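Hypothetical glycoside hydrolase (Bacteroides vulgatus, PDB 3S30) is of unknown function but probably takes part in carbohydrate recognition or breakdown, and carries a galactose-binding-like domain with a bound sodium ion. Local coordinates at residues I219-Y224 with F294-N299; V319-S324 with D343-V348. One frame throughout, in Å; residues are numbered along the deposited sequence.

Contact 1: residues I219-Y224 with F294-N299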
loop_
_atom_site.group_PDB
_atom_site.type_symbol
_atom_site.label_atom_id
_atom_site.label_comp_id
_atom_site.label_asym_id
_atom_site.label_seq_id
_atom_site.Cartn_x
_atom_site.Cartn_y
_atom_site.Cartn_z
ATOM N N ILE A 219 12.819 -12.241 -3.435
ATOM C CA ILE A 219 13.870 -11.689 -4.283
ATOM C C ILE A 219 13.353 -10.605 -5.214
ATOM O O ILE A 219 14.056 -9.633 -5.464
ATOM C CB ILE A 219 14.682 -12.784 -5.058
ATOM C CG1 ILE A 219 13.772 -13.789 -5.768
ATOM C CG2 ILE A 219 15.611 -13.525 -4.108
ATOM C CD1 ILE A 219 14.545 -14.907 -6.451
ATOM N N LYS A 220 12.133 -10.735 -5.724
ATOM C CA LYS A 220 11.587 -9.661 -6.550
ATOM C C LYS A 220 10.076 -9.511 -6.481
ATOM O O LYS A 220 9.336 -10.471 -6.185
ATOM C CB LYS A 220 12.085 -9.761 -8.002
ATOM C CG LYS A 220 11.775 -11.047 -8.712
ATOM C CD LYS A 220 12.521 -11.157 -10.046
ATOM C CE LYS A 220 13.950 -11.683 -9.853
ATOM N NZ LYS A 220 14.741 -11.727 -11.121
ATOM N N LEU A 221 9.643 -8.272 -6.711
ATOM C CA LEU A 221 8.233 -7.925 -6.777
ATOM C C LEU A 221 7.925 -7.588 -8.222
ATOM O O LEU A 221 8.478 -6.634 -8.774
ATOM C CB LEU A 221 7.919 -6.713 -5.866
ATOM C CG LEU A 221 6.449 -6.247 -5.828
ATOM C CD1 LEU A 221 5.541 -7.295 -5.157
ATOM C CD2 LEU A 221 6.309 -4.893 -5.141
ATOM N N VAL A 222 7.064 -8.385 -8.847
ATOM C CA VAL A 222 6.723 -8.172 -10.239
ATOM C C VAL A 222 5.222 -7.939 -10.330
ATOM O O VAL A 222 4.466 -8.467 -9.532
ATOM C CB VAL A 222 7.176 -9.355 -11.168
ATOM C CG1 VAL A 222 8.656 -9.687 -10.954
ATOM C CG2 VAL A 222 6.335 -10.583 -10.948
ATOM N N GLY A 223 4.816 -7.131 -11.305
ATOM C CA GLY A 223 3.412 -6.847 -11.560
ATOM C C GLY A 223 3.273 -5.917 -12.746
ATOM O O GLY A 223 4.245 -5.650 -13.442
ATOM N N TYR A 224 2.060 -5.427 -12.970
ATOM C CA TYR A 224 1.757 -4.538 -14.089
ATOM C C TYR A 224 1.008 -3.325 -13.563
ATOM O O TYR A 224 0.217 -3.461 -12.639
ATOM C CB TYR A 224 0.903 -5.259 -15.138
ATOM C CG TYR A 224 1.649 -6.325 -15.906
ATOM C CD1 TYR A 224 1.891 -7.575 -15.340
ATOM C CD2 TYR A 224 2.118 -6.087 -17.202
ATOM C CE1 TYR A 224 2.579 -8.560 -16.032
ATOM C CE2 TYR A 224 2.812 -7.059 -17.904
ATOM C CZ TYR A 224 3.038 -8.296 -17.318
ATOM O OH TYR A 224 3.709 -9.274 -18.014
ATOM N N PHE A 294 6.584 -4.100 -14.198
ATOM C CA PHE A 294 7.660 -3.700 -13.306
ATOM C C PHE A 294 8.298 -4.944 -12.687
ATOM O O PHE A 294 7.668 -5.998 -12.584
ATOM C CB PHE A 294 7.183 -2.689 -12.239
ATOM C CG PHE A 294 6.036 -3.172 -11.356
ATOM C CD1 PHE A 294 6.290 -3.860 -10.177
ATOM C CD2 PHE A 294 4.714 -2.884 -11.683
ATOM C CE1 PHE A 294 5.240 -4.296 -9.350
ATOM C CE2 PHE A 294 3.650 -3.312 -10.865
ATOM C CZ PHE A 294 3.919 -4.016 -9.695
ATOM N N GLU A 295 9.574 -4.824 -12.331
ATOM C CA GLU A 295 10.332 -5.931 -11.762
ATOM C C GLU A 295 11.369 -5.367 -10.801
ATOM O O GLU A 295 12.464 -5.002 -11.219
ATOM C CB GLU A 295 10.998 -6.761 -12.870
ATOM C CG GLU A 295 11.780 -7.987 -12.360
ATOM C CD GLU A 295 12.468 -8.783 -13.474
ATOM O OE1 GLU A 295 12.043 -8.694 -14.649
ATOM O OE2 GLU A 295 13.441 -9.504 -13.166
ATOM N N LEU A 296 11.015 -5.299 -9.517
ATOM C CA LEU A 296 11.874 -4.682 -8.493
ATOM C C LEU A 296 12.626 -5.761 -7.727
ATOM O O LEU A 296 12.012 -6.592 -7.069
ATOM C CB LEU A 296 11.029 -3.842 -7.528
ATOM C CG LEU A 296 9.921 -2.977 -8.160
ATOM C CD1 LEU A 296 9.163 -2.200 -7.089
ATOM C CD2 LEU A 296 10.498 -2.029 -9.229
ATOM N N ASP A 297 13.953 -5.767 -7.827
ATOM C CA ASP A 297 14.778 -6.734 -7.088
ATOM C C ASP A 297 14.912 -6.303 -5.631
ATOM O O ASP A 297 15.151 -5.132 -5.337
ATOM C CB ASP A 297 16.185 -6.851 -7.698
ATOM C CG ASP A 297 16.197 -7.545 -9.066
ATOM O OD1 ASP A 297 15.977 -8.778 -9.133
ATOM O OD2 ASP A 297 16.477 -6.863 -10.075
ATOM N N PHE A 298 14.765 -7.253 -4.717
ATOM C CA PHE A 298 15.076 -7.002 -3.303
ATOM C C PHE A 298 16.578 -6.790 -3.108
ATOM O O PHE A 298 17.397 -7.589 -3.561
ATOM C CB PHE A 298 14.563 -8.132 -2.404
ATOM C CG PHE A 298 13.123 -7.980 -2.012
ATOM C CD1 PHE A 298 12.102 -8.328 -2.901
ATOM C CD2 PHE A 298 12.774 -7.469 -0.763
ATOM C CE1 PHE A 298 10.771 -8.193 -2.543
ATOM C CE2 PHE A 298 11.438 -7.322 -0.397
ATOM C CZ PHE A 298 10.439 -7.681 -1.287
ATOM N N ASN A 299 16.909 -5.690 -2.439
ATOM C CA ASN A 299 18.274 -5.312 -2.113
ATOM C C ASN A 299 18.610 -5.713 -0.671
ATOM O O ASN A 299 18.270 -5.001 0.272
ATOM C CB ASN A 299 18.422 -3.794 -2.306
ATOM C CG ASN A 299 19.870 -3.328 -2.312
ATOM O OD1 ASN A 299 20.770 -4.041 -1.853
ATOM N ND2 ASN A 299 20.099 -2.114 -2.834
#

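Contact 2: residues V319-S324 with D343-V348. With NA (sodium ion), chain C.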
loop_
_atom_site.group_PDB
_atom_site.type_symbol
_atom_site.label_atom_id
_atom_site.label_comp_id
_atom_site.label_asym_id
_atom_site.label_seq_id
_atom_site.Cartn_x
_atom_site.Cartn_y
_atom_site.Cartn_z
ATOM N N VAL A 319 7.105 -9.535 6.002
ATOM C CA VAL A 319 7.186 -8.902 4.701
ATOM C C VAL A 319 6.038 -7.916 4.585
ATOM O O VAL A 319 5.043 -8.011 5.312
ATOM C CB VAL A 319 7.098 -9.920 3.536
ATOM C CG1 VAL A 319 5.620 -10.301 3.231
ATOM C CG2 VAL A 319 7.763 -9.356 2.296
ATOM N N SER A 320 6.191 -6.969 3.672
ATOM C CA SER A 320 5.119 -6.074 3.301
ATOM C C SER A 320 5.287 -5.622 1.863
ATOM O O SER A 320 6.377 -5.673 1.311
ATOM C CB SER A 320 5.062 -4.856 4.214
ATOM O OG SER A 320 3.821 -4.173 4.052
ATOM N N ILE A 321 4.164 -5.243 1.271
ATOM C CA ILE A 321 4.086 -4.647 -0.032
ATOM C C ILE A 321 3.249 -3.392 0.167
ATOM O O ILE A 321 2.190 -3.445 0.799
ATOM C CB ILE A 321 3.356 -5.578 -1.024
ATOM C CG1 ILE A 321 4.181 -6.852 -1.276
ATOM C CG2 ILE A 321 3.035 -4.829 -2.338
ATOM C CD1 ILE A 321 3.424 -7.903 -2.012
ATOM N N VAL A 322 3.736 -2.257 -0.327
ATOM C CA VAL A 322 3.002 -1.018 -0.185
ATOM C C VAL A 322 2.855 -0.403 -1.560
ATOM O O VAL A 322 3.826 -0.282 -2.294
ATOM C CB VAL A 322 3.696 -0.036 0.783
ATOM C CG1 VAL A 322 2.825 1.195 1.010
ATOM C CG2 VAL A 322 4.055 -0.725 2.136
ATOM N N LEU A 323 1.627 -0.020 -1.899
ATOM C CA LEU A 323 1.315 0.580 -3.193
ATOM C C LEU A 323 0.568 1.907 -2.953
ATOM O O LEU A 323 -0.295 1.975 -2.079
ATOM C CB LEU A 323 0.440 -0.390 -3.995
ATOM C CG LEU A 323 0.947 -1.838 -4.025
ATOM C CD1 LEU A 323 -0.138 -2.827 -4.454
ATOM C CD2 LEU A 323 2.170 -1.946 -4.920
ATOM N N SER A 324 0.887 2.949 -3.719
ATOM C CA SER A 324 0.220 4.250 -3.528
ATOM C C SER A 324 0.118 5.041 -4.822
ATOM O O SER A 324 1.093 5.146 -5.545
ATOM C CB SER A 324 0.972 5.101 -2.496
ATOM O OG SER A 324 0.261 6.301 -2.206
ATOM N N ASP A 343 -2.213 -4.845 -11.463
ATOM C CA ASP A 343 -2.736 -6.181 -11.686
ATOM C C ASP A 343 -1.618 -7.222 -11.677
ATOM O O ASP A 343 -0.440 -6.886 -11.869
ATOM C CB ASP A 343 -3.447 -6.220 -13.033
ATOM C CG ASP A 343 -4.582 -7.216 -13.065
ATOM O OD1 ASP A 343 -4.748 -8.002 -12.103
ATOM O OD2 ASP A 343 -5.329 -7.195 -14.053
ATOM N N ASP A 344 -2.011 -8.480 -11.475
ATOM C CA ASP A 344 -1.110 -9.631 -11.530
ATOM C C ASP A 344 0.225 -9.369 -10.830
ATOM O O ASP A 344 1.296 -9.435 -11.436
ATOM C CB ASP A 344 -0.902 -10.075 -12.979
ATOM C CG ASP A 344 -2.187 -10.534 -13.630
ATOM O OD1 ASP A 344 -2.944 -11.281 -12.977
ATOM O OD2 ASP A 344 -2.442 -10.161 -14.796
ATOM N N LEU A 345 0.124 -9.069 -9.544
ATOM C CA LEU A 345 1.272 -8.816 -8.687
ATOM C C LEU A 345 1.759 -10.133 -8.089
ATOM O O LEU A 345 0.960 -10.951 -7.631
ATOM C CB LEU A 345 0.861 -7.856 -7.569
ATOM C CG LEU A 345 1.921 -7.422 -6.568
ATOM C CD1 LEU A 345 2.957 -6.501 -7.231
ATOM C CD2 LEU A 345 1.225 -6.746 -5.402
ATOM N N GLU A 346 3.070 -10.343 -8.103
ATOM C CA GLU A 346 3.655 -11.543 -7.498
ATOM C C GLU A 346 4.910 -11.215 -6.702
ATOM O O GLU A 346 5.791 -10.509 -7.181
ATOM C CB GLU A 346 3.976 -12.602 -8.553
ATOM C CG GLU A 346 4.789 -13.761 -7.988
ATOM C CD GLU A 346 4.895 -14.953 -8.913
ATOM O OE1 GLU A 346 4.582 -14.816 -10.114
ATOM O OE2 GLU A 346 5.305 -16.030 -8.426
ATOM N N LEU A 347 4.967 -11.738 -5.481
ATOM C CA LEU A 347 6.185 -11.724 -4.668
ATOM C C LEU A 347 6.998 -12.977 -5.017
ATOM O O LEU A 347 6.704 -14.068 -4.537
ATOM C CB LEU A 347 5.811 -11.691 -3.186
ATOM C CG LEU A 347 6.853 -11.288 -2.147
ATOM C CD1 LEU A 347 7.327 -9.860 -2.326
ATOM C CD2 LEU A 347 6.271 -11.465 -0.763
ATOM N N VAL A 348 8.000 -12.822 -5.879
ATOM C CA VAL A 348 8.860 -13.950 -6.275
ATOM C C VAL A 348 9.914 -14.225 -5.205
ATOM O O VAL A 348 10.753 -13.372 -4.924
ATOM C CB VAL A 348 9.579 -13.678 -7.616
ATOM C CG1 VAL A 348 10.505 -14.853 -7.983
ATOM C CG2 VAL A 348 8.554 -13.388 -8.729
HETATM NA NA NA C . -6.641 -9.500 -11.663
#

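Contact 1: residues I219-Y224 with F294-N299
Leu221 and Leu296 form an antiparallel hydrogen-bonded pair: Leu221 N lies 2.9 Å from Leu296 O, and Leu296 N returns a bond of 3.0 Å to Leu221 O. Two residues along, Gly223 and Phe294 form the next hydrogen-bonded pair, with a firm bond from Phe294 N to Gly223 O and a weak one from Gly223 N to Phe294 O. At the other end Phe298 N meets Ile219 O nearly straight, at 174° at the hydrogen.

Apolar contacts gather on the face that carries Leu221, Phe294 and Leu296. Phe294 CG lies between the backbone N and the carbonyl carbon (chi1 58°), and the ring lays one face over Gly223, whose CA sits 3.8 Å from the ring centroid in a CH-pi contact. Leu221 CG packs 4.2 Å from Phe294 CE1. An alanine in place of Phe294 would probably open a gap over Gly223 and leave Leu221 without this aromatic neighbour.

Charges occupy the opposite face. Lys220 runs alongside Glu295 and Asp297; its NZ makes a salt bridge of 3.3 Å to Glu295 OE2, met on the anti side 22° out of the carboxylate plane, while the bridge to Asp297 OD1 is long. Glu295 OE1 has a salt bridge to Arg293.

The chemistry is thus that of an amphipathic strand pair, with a salt-bridge network on one face and, on the other, apolar side chains that pack on Ile248 of strand 247-254.

Contact 2: residues V319-S324 with D343-V348
Ile321 and Leu345 reach toward each other tip to tip, with Ile321 CG2 4.0 Å from Leu345 CD2. The same Leu345 methyl also meets Leu323 CD1 at 4.3 Å, so one branch serves two residues of the facing strand. Farther along, Val319 CG2 and Leu347 CD2 form a second tip-to-tip pair at 4.0 Å, and Ile321 CD1 approaches Leu347 CD1 more loosely. In Leu345, CG stands anti to the backbone N (chi1 -178°), as CG2 does in Val319 and Ile321. All five side chains are buried, and the strand axes stay 10.0 Å apart at closest approach, a spacing bridged by side chains, as between the layers of a beta-sandwich.

The second shell is apolar around Leu345, where Phe104, Phe106 and Leu221 add contacts, and around Leu347, where Phe214 and Phe298 do so. Just before Leu345 the chain turns a corner at Asp344, whose N donates a hydrogen bond to Asp343 OD1. That oxygen is also a ligand of the sodium ion, at 2.5 Å; Asn105, Glu107 and Asn165 complete the site.

Strand 317-324 is paired with strands 185-191, 208-213 and 247-254, whereas the bent strand 339-349 pairs with 103-104, 166-173 and 218-228, the last beside residues 345-348.

How the contacts relate
Contact 2 is the core contact, its centre 8 Å from that of the chain and its touching residues all buried; contact 1, at 15 Å, is only partly buried. Their chemistry follows: 219-224 with 294-299 combines backbone bonding within a sheet with surface charges, whereas 319-324 with 343-348 is apolar packing between strands whose axes lie 10.0 Å apart, against 4.6 Å in contact 1. The two share a seam, since strands 218-228 and 339-349 are neighbours. Val222 O lies 2.7 Å from Glu346 N, a probable hydrogen bond, and Ile219 and Lys220 both face Val348 in a classic beta bulge. Leu221 CD1, 3.4 Å from Leu345 CD1, joins the two apolar regions.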